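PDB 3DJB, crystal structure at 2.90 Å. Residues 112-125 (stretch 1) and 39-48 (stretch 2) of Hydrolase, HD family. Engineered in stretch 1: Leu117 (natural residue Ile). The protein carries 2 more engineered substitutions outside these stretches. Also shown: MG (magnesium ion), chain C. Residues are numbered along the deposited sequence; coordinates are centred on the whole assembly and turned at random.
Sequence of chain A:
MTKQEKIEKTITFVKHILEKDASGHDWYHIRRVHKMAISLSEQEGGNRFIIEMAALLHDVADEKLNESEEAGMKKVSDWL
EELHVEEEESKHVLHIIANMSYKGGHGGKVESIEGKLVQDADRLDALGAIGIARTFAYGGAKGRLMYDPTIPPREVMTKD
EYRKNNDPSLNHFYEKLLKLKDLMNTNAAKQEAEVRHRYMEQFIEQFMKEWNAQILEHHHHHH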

# COMPACT_ATOMS: atom_id res chain seq x y z
N SER A 112 -20.04 8.40 -27.40
CA SER A 112 -20.98 7.36 -26.98
C SER A 112 -21.16 7.35 -25.47
O SER A 112 -20.24 6.98 -24.75
CB SER A 112 -20.50 5.98 -27.41
OG SER A 112 -21.28 4.97 -26.80
N ILE A 113 -22.33 7.71 -24.96
CA ILE A 113 -22.50 7.72 -23.51
C ILE A 113 -22.26 6.36 -22.86
O ILE A 113 -21.62 6.29 -21.80
CB ILE A 113 -23.89 8.23 -23.11
CG1 ILE A 113 -24.00 8.20 -21.58
CG2 ILE A 113 -24.96 7.41 -23.82
CD1 ILE A 113 -25.36 8.50 -21.02
N GLU A 114 -22.78 5.29 -23.47
CA GLU A 114 -22.60 3.92 -22.95
C GLU A 114 -21.12 3.63 -22.76
O GLU A 114 -20.66 3.30 -21.67
CB GLU A 114 -23.18 2.88 -23.91
CG GLU A 114 -24.68 2.69 -23.83
CD GLU A 114 -25.45 3.80 -24.49
OE1 GLU A 114 -26.70 3.82 -24.33
OE2 GLU A 114 -24.83 4.66 -25.16
N GLY A 115 -20.37 3.74 -23.85
CA GLY A 115 -18.95 3.51 -23.77
C GLY A 115 -18.34 4.48 -22.77
O GLY A 115 -17.68 4.07 -21.82
N LYS A 116 -18.58 5.78 -22.98
CA LYS A 116 -18.04 6.80 -22.09
C LYS A 116 -18.13 6.35 -20.64
O LYS A 116 -17.18 6.54 -19.87
CB LYS A 116 -18.77 8.13 -22.27
CG LYS A 116 -17.85 9.33 -22.51
CD LYS A 116 -18.35 10.25 -23.66
CE LYS A 116 -19.57 11.10 -23.26
NZ LYS A 116 -20.16 11.88 -24.39
N LEU A 117 -19.25 5.74 -20.26
CA LEU A 117 -19.41 5.29 -18.89
C LEU A 117 -18.50 4.12 -18.57
O LEU A 117 -17.82 4.11 -17.54
CB LEU A 117 -20.87 4.95 -18.57
CG LEU A 117 -21.77 6.08 -18.05
CD1 LEU A 117 -23.23 5.63 -18.04
CD2 LEU A 117 -21.32 6.48 -16.66
N VAL A 118 -18.48 3.11 -19.44
CA VAL A 118 -17.62 1.95 -19.18
C VAL A 118 -16.19 2.43 -18.92
O VAL A 118 -15.53 1.99 -17.98
CB VAL A 118 -17.64 0.97 -20.39
CG1 VAL A 118 -16.70 -0.20 -20.14
CG2 VAL A 118 -19.06 0.45 -20.58
N GLN A 119 -15.73 3.37 -19.74
CA GLN A 119 -14.39 3.90 -19.59
C GLN A 119 -14.21 4.66 -18.29
O GLN A 119 -13.12 4.73 -17.74
CB GLN A 119 -14.03 4.80 -20.75
CG GLN A 119 -12.57 5.13 -20.70
CD GLN A 119 -12.19 6.25 -21.62
OE1 GLN A 119 -12.85 7.29 -21.68
NE2 GLN A 119 -11.09 6.06 -22.32
N ASP A 120 -15.28 5.27 -17.80
CA ASP A 120 -15.18 6.01 -16.56
C ASP A 120 -15.19 5.02 -15.41
O ASP A 120 -14.70 5.29 -14.32
CB ASP A 120 -16.35 6.96 -16.40
CG ASP A 120 -16.19 8.21 -17.24
OD1 ASP A 120 -17.21 8.90 -17.44
OD2 ASP A 120 -15.05 8.50 -17.67
N ALA A 121 -15.78 3.86 -15.67
CA ALA A 121 -15.88 2.81 -14.66
C ALA A 121 -14.61 1.96 -14.62
O ALA A 121 -14.40 1.21 -13.67
CB ALA A 121 -17.10 1.92 -14.95
N ASP A 122 -13.75 2.09 -15.63
CA ASP A 122 -12.53 1.32 -15.66
C ASP A 122 -11.36 2.12 -15.12
O ASP A 122 -10.54 1.63 -14.33
CB ASP A 122 -12.23 0.84 -17.07
CG ASP A 122 -11.02 -0.06 -17.13
OD1 ASP A 122 -11.00 -1.08 -16.40
OD2 ASP A 122 -10.09 0.25 -17.91
N ARG A 123 -11.29 3.37 -15.55
CA ARG A 123 -10.23 4.27 -15.12
C ARG A 123 -10.36 4.57 -13.61
O ARG A 123 -9.34 4.68 -12.90
CB ARG A 123 -10.30 5.55 -15.96
CG ARG A 123 -9.07 6.43 -15.92
CD ARG A 123 -8.73 6.94 -17.31
NE ARG A 123 -9.93 7.38 -18.03
CZ ARG A 123 -9.93 8.16 -19.10
NH1 ARG A 123 -11.08 8.49 -19.67
NH2 ARG A 123 -8.79 8.61 -19.61
N LEU A 124 -11.59 4.68 -13.11
CA LEU A 124 -11.82 4.93 -11.69
C LEU A 124 -11.18 3.84 -10.86
O LEU A 124 -10.76 4.07 -9.73
CB LEU A 124 -13.30 4.97 -11.39
CG LEU A 124 -13.93 6.34 -11.61
CD1 LEU A 124 -15.45 6.24 -11.57
CD2 LEU A 124 -13.42 7.28 -10.54
N ASP A 125 -11.10 2.65 -11.44
CA ASP A 125 -10.53 1.50 -10.78
C ASP A 125 -9.01 1.52 -10.81
O ASP A 125 -8.38 0.53 -11.15
CB ASP A 125 -11.01 0.20 -11.42
CG ASP A 125 -10.74 -1.00 -10.54
OD1 ASP A 125 -11.22 -0.97 -9.39
OD2 ASP A 125 -10.04 -1.94 -10.98
MG MG C . -9.78 -2.98 -17.27
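Stretch 2 39-48: SLSEQEGGNR

How does stretch 2 lie along the helix of stretch 1? It enters as the end of a helix, Ser39 to Ser41, then leaves helical geometry at Glu42 and turns through the glycines to Asn47, the N-cap of the next helix. The register runs backward: Ser41 lies near Leu117, with CA atoms 6.8 Å apart, and Gly46 near Glu114, with CA atoms 5.0 Å apart. Leu40 reaches farther along, to Asp120, Ala121 and Leu124.

What does Leu40 rest on? Its CA-to-CB bond points toward stretch 1, and chi1 of -131° lies between wells, with chi2 p. Leu40 CG comes 3.4 Å from Leu117 CD2, while Leu40 CD2 lies 4.0 Å from Ala121 CB and 4.5 Å from Leu124 CD1. Leu117, an engineered residue, adopts m,t, which places CD1 3.4 Å from Ser41 CA and turns CD2 to the Leu40 side chain.

Why does the loop pass so close to Ile113? The t,t rotamer extends this side chain, carrying Ile113 CD1 to 3.1 Å from Glu44 O and 3.4 Å from Gly46 N. Gly45 has phi 97° and psi -144°, angles at which a CB would jam against the preceding carbonyl. At Gly46, a CB would point toward the helix and sit 3.5 Å from Ile113 CD1, a tight fit.

What holds the far end of the loop? Glu114 starts sideways, but its m,p conformation with chi3 at -172° brings the carboxylate to the loop. Asn47 N donates a nearly straight, very short hydrogen bond to Glu114 OE1, 2.4 Å long. Asn47 CB is 3.2 Å from Glu114 OE1, yet chi1 is t and the amide end leads away, leaving the backbone to make the polar link.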

# COMPACT_ATOMS: atom_id res chain seq x y z
N SER A 39 -23.83 1.40 -11.24
CA SER A 39 -24.06 2.57 -10.42
C SER A 39 -23.85 3.88 -11.14
O SER A 39 -24.50 4.88 -10.83
CB SER A 39 -23.17 2.50 -9.18
OG SER A 39 -23.49 1.35 -8.44
N LEU A 40 -22.94 3.87 -12.11
CA LEU A 40 -22.64 5.07 -12.88
C LEU A 40 -23.77 5.38 -13.90
O LEU A 40 -24.22 6.52 -14.01
CB LEU A 40 -21.30 4.88 -13.60
CG LEU A 40 -20.22 5.97 -13.52
CD1 LEU A 40 -19.94 6.37 -12.09
CD2 LEU A 40 -18.97 5.43 -14.19
N SER A 41 -24.23 4.35 -14.62
CA SER A 41 -25.31 4.53 -15.61
C SER A 41 -26.58 4.99 -14.94
O SER A 41 -27.22 5.94 -15.39
CB SER A 41 -25.59 3.21 -16.37
OG SER A 41 -26.55 2.40 -15.70
N GLU A 42 -26.94 4.31 -13.85
CA GLU A 42 -28.14 4.63 -13.10
C GLU A 42 -28.01 5.99 -12.45
O GLU A 42 -28.58 6.27 -11.41
CB GLU A 42 -28.43 3.56 -12.04
CG GLU A 42 -27.63 3.67 -10.75
CD GLU A 42 -27.69 2.38 -9.95
OE1 GLU A 42 -27.35 2.40 -8.75
OE2 GLU A 42 -28.05 1.33 -10.54
N GLN A 43 -27.25 6.86 -13.09
CA GLN A 43 -27.12 8.18 -12.57
C GLN A 43 -26.72 9.07 -13.71
O GLN A 43 -26.65 10.28 -13.57
CB GLN A 43 -26.07 8.23 -11.48
CG GLN A 43 -26.10 9.55 -10.79
CD GLN A 43 -25.64 9.43 -9.38
OE1 GLN A 43 -25.68 10.39 -8.61
NE2 GLN A 43 -25.19 8.24 -9.02
N GLU A 44 -26.49 8.45 -14.86
CA GLU A 44 -26.09 9.19 -16.04
C GLU A 44 -26.81 8.78 -17.30
O GLU A 44 -26.67 9.43 -18.33
CB GLU A 44 -24.59 9.02 -16.26
CG GLU A 44 -23.72 9.73 -15.26
CD GLU A 44 -23.88 11.23 -15.33
OE1 GLU A 44 -24.19 11.76 -16.42
OE2 GLU A 44 -23.68 11.88 -14.28
N GLY A 45 -27.58 7.70 -17.23
CA GLY A 45 -28.31 7.25 -18.40
C GLY A 45 -27.61 6.13 -19.16
O GLY A 45 -26.97 5.27 -18.55
N GLY A 46 -27.73 6.15 -20.49
CA GLY A 46 -27.12 5.14 -21.34
C GLY A 46 -27.73 3.75 -21.23
O GLY A 46 -28.29 3.38 -20.19
N ASN A 47 -27.60 2.96 -22.29
CA ASN A 47 -28.14 1.60 -22.31
C ASN A 47 -27.46 0.60 -21.39
O ASN A 47 -26.41 0.07 -21.73
CB ASN A 47 -28.08 1.03 -23.72
CG ASN A 47 -28.80 -0.31 -23.82
OD1 ASN A 47 -28.97 -1.01 -22.82
ND2 ASN A 47 -29.23 -0.66 -25.04
N ARG A 48 -28.07 0.31 -20.25
CA ARG A 48 -27.50 -0.64 -19.30
C ARG A 48 -26.92 -1.89 -19.95
O ARG A 48 -25.70 -2.04 -20.02
CB ARG A 48 -28.53 -1.03 -18.25
CG ARG A 48 -28.66 0.00 -17.13
CD ARG A 48 -27.65 -0.31 -16.03
NE ARG A 48 -27.74 -1.72 -15.63
CZ ARG A 48 -28.28 -2.17 -14.50
NH1 ARG A 48 -28.78 -1.32 -13.61
NH2 ARG A 48 -28.33 -3.48 -14.27